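Local atomic coordinates of Ufm1-specific protease (Caenorhabditis elegans, PDB entry 5EJJ), a protein that hydrolyses the peptide bond at the C-terminal glycine of the ubiquitin-like modifier ufm-1, acting as a thiol protease that removes it from target proteins. Residues 45-49 against 297-301. Numbering follows the deposited sequence.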
ATOM      1  N   GLN A  45      -1.679   8.985  20.470  1.00 20.70           N
ATOM      2  CA  GLN A  45      -1.676   9.370  19.063  1.00 15.82           C
ATOM      3  C   GLN A  45      -2.654   8.510  18.259  1.00 11.99           C
ATOM      4  O   GLN A  45      -2.470   7.317  18.151  1.00 13.28           O
ATOM      5  CB  GLN A  45      -0.264   9.235  18.499  1.00 12.59           C
ATOM      6  CG  GLN A  45      -0.143   9.720  17.088  1.00 12.18           C
ATOM      7  CD  GLN A  45       1.162   9.329  16.473  1.00 14.76           C
ATOM      8  OE1 GLN A  45       1.646   8.229  16.685  1.00 14.15           O
ATOM      9  NE2 GLN A  45       1.747  10.228  15.700  1.00 20.58           N
ATOM     10  N   VAL A  46      -3.703   9.106  17.709  1.00 11.35           N
ATOM     11  CA  VAL A  46      -4.698   8.329  16.979  1.00 10.11           C
ATOM     12  C   VAL A  46      -4.174   7.996  15.594  1.00  9.58           C
ATOM     13  O   VAL A  46      -3.685   8.866  14.917  1.00 11.57           O
ATOM     14  CB  VAL A  46      -6.019   9.124  16.848  1.00  9.65           C
ATOM     15  CG1 VAL A  46      -6.972   8.421  15.926  1.00 10.30           C
ATOM     16  CG2 VAL A  46      -6.657   9.320  18.211  1.00 11.11           C
ATOM     17  N   ILE A  47      -4.268   6.751  15.149  1.00 10.27           N
ATOM     18  CA  ILE A  47      -3.744   6.428  13.825  1.00  8.86           C
ATOM     19  C   ILE A  47      -4.846   6.134  12.814  1.00  9.17           C
ATOM     20  O   ILE A  47      -4.714   6.485  11.652  1.00 11.54           O
ATOM     21  CB  ILE A  47      -2.745   5.249  13.866  1.00  8.27           C
ATOM     22  CG1 ILE A  47      -1.589   5.569  14.797  1.00  8.82           C
ATOM     23  CG2 ILE A  47      -2.188   4.954  12.504  1.00  7.46           C
ATOM     24  CD1 ILE A  47      -0.822   6.752  14.382  1.00  8.82           C
ATOM     25  N   HIS A  48      -5.922   5.482  13.248  1.00  9.31           N
ATOM     26  CA  HIS A  48      -7.012   5.081  12.352  1.00  8.92           C
ATOM     27  C   HIS A  48      -8.365   5.427  12.950  1.00 11.66           C
ATOM     28  O   HIS A  48      -8.697   4.963  14.033  1.00 14.06           O
ATOM     29  CB  HIS A  48      -7.021   3.573  12.114  1.00  8.80           C
ATOM     30  CG  HIS A  48      -5.782   3.036  11.469  1.00 10.28           C
ATOM     31  ND1 HIS A  48      -5.429   3.330  10.170  1.00  9.97           N
ATOM     32  CD2 HIS A  48      -4.835   2.187  11.935  1.00  9.36           C
ATOM     33  CE1 HIS A  48      -4.300   2.710   9.872  1.00 10.12           C
ATOM     34  NE2 HIS A  48      -3.919   2.007  10.926  1.00  9.50           N
ATOM     35  N   VAL A  49      -9.158   6.229  12.252  1.00 14.11           N
ATOM     36  CA  VAL A  49     -10.534   6.416  12.656  1.00 11.65           C
ATOM     37  C   VAL A  49     -11.431   5.646  11.696  1.00 13.05           C
ATOM     38  O   VAL A  49     -11.497   5.945  10.506  1.00 12.95           O
ATOM     39  CB  VAL A  49     -10.905   7.886  12.710  1.00 10.98           C
ATOM     40  CG1 VAL A  49     -12.353   8.028  13.100  1.00 12.43           C
ATOM     41  CG2 VAL A  49     -10.026   8.594  13.717  1.00 10.34           C
ATOM     42  N   GLY A 297      -3.300   6.590   1.701  1.00 15.99           N
ATOM     43  CA  GLY A 297      -3.515   7.539   2.770  1.00 16.34           C
ATOM     44  C   GLY A 297      -2.964   7.065   4.085  1.00 15.81           C
ATOM     45  O   GLY A 297      -2.553   7.878   4.923  1.00 14.54           O
ATOM     46  N   TRP A 298      -2.975   5.746   4.265  1.00 15.16           N
ATOM     47  CA  TRP A 298      -2.559   5.105   5.519  1.00 14.08           C
ATOM     48  C   TRP A 298      -1.072   5.262   5.880  1.00 11.41           C
ATOM     49  O   TRP A 298      -0.211   5.316   5.009  1.00 14.83           O
ATOM     50  CB  TRP A 298      -2.883   3.627   5.443  1.00 13.69           C
ATOM     51  CG  TRP A 298      -4.301   3.297   5.643  1.00 11.65           C
ATOM     52  CD1 TRP A 298      -5.377   3.994   5.215  1.00 11.63           C
ATOM     53  CD2 TRP A 298      -4.804   2.167   6.353  1.00 12.37           C
ATOM     54  NE1 TRP A 298      -6.540   3.360   5.608  1.00 10.44           N
ATOM     55  CE2 TRP A 298      -6.207   2.237   6.311  1.00 11.18           C
ATOM     56  CE3 TRP A 298      -4.199   1.100   7.021  1.00  8.38           C
ATOM     57  CZ2 TRP A 298      -7.008   1.290   6.913  1.00 11.17           C
ATOM     58  CZ3 TRP A 298      -4.991   0.169   7.606  1.00  7.37           C
ATOM     59  CH2 TRP A 298      -6.382   0.262   7.555  1.00  9.05           C
ATOM     60  N   VAL A 299      -0.769   5.313   7.165  1.00  9.29           N
ATOM     61  CA  VAL A 299       0.615   5.481   7.581  1.00 11.79           C
ATOM     62  C   VAL A 299       1.057   4.341   8.479  1.00 14.90           C
ATOM     63  O   VAL A 299       2.140   4.375   9.058  1.00 19.87           O
ATOM     64  CB  VAL A 299       0.824   6.791   8.329  1.00 12.32           C
ATOM     65  CG1 VAL A 299       0.544   7.923   7.428  1.00 10.04           C
ATOM     66  CG2 VAL A 299      -0.099   6.851   9.528  1.00 12.03           C
ATOM     67  N   SER A 300       0.208   3.333   8.612  1.00 12.17           N
ATOM     68  CA  SER A 300       0.595   2.090   9.234  1.00  8.86           C
ATOM     69  C   SER A 300      -0.053   1.034   8.337  1.00  8.01           C
ATOM     70  O   SER A 300      -1.052   1.326   7.674  1.00  6.16           O
ATOM     71  CB  SER A 300       0.106   2.053  10.689  1.00 10.33           C
ATOM     72  OG  SER A 300       0.037   0.729  11.221  1.00 12.98           O
ATOM     73  N   LEU A 301       0.524  -0.171   8.306  1.00  7.63           N
ATOM     74  CA  LEU A 301       0.109  -1.230   7.391  1.00  7.11           C
ATOM     75  C   LEU A 301      -1.209  -1.880   7.788  1.00  6.83           C
ATOM     76  O   LEU A 301      -1.690  -1.680   8.898  1.00  9.12           O
ATOM     77  CB  LEU A 301       1.203  -2.290   7.314  1.00  8.14           C
ATOM     78  CG  LEU A 301       2.566  -1.784   6.834  1.00 10.32           C
ATOM     79  CD1 LEU A 301       3.658  -2.802   7.109  1.00 12.32           C
ATOM     80  CD2 LEU A 301       2.508  -1.464   5.342  1.00 11.16           C
TER
HETATM   81  O   HOH W   1      -3.129   5.588   8.816  1.00 11.81           O
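The backbone N of V299 donates to a water at 2.9 Å, and the same water gives a weak bond, 3.4 Å long, to the carbonyl O of I47, so a solvent molecule bridges a strand and a loop 248 residues apart. Beside it, two aromatic side chains illustrate how rings can pack without adopting a canonical stack. H48 brings CE1 down over one face of the W298 six-membered ring, near its rim, 3.3 Å from CE3; the planes are inclined at 46°. With CG of H48 anti to its carbonyl carbon (chi1 -61°), the imidazole reaches out from the strand to the indole. CG2 of I47 sits over one face of the imidazole, toward its rim, and also lies 4.1 Å from both CG2 of V299 and CB of S300. A serine in place of W298 would probably open a gap beside H48 and let its imidazole turn more freely. I47 and H48 form a classic beta bulge opposite F38, which directs both side chains at the loop. The contact thus joins strand 45-53 of the N-terminal MPN domain to the loop 297-301 chiefly through carbon surfaces, the backbones being linked through the water, weakly on the I47 side.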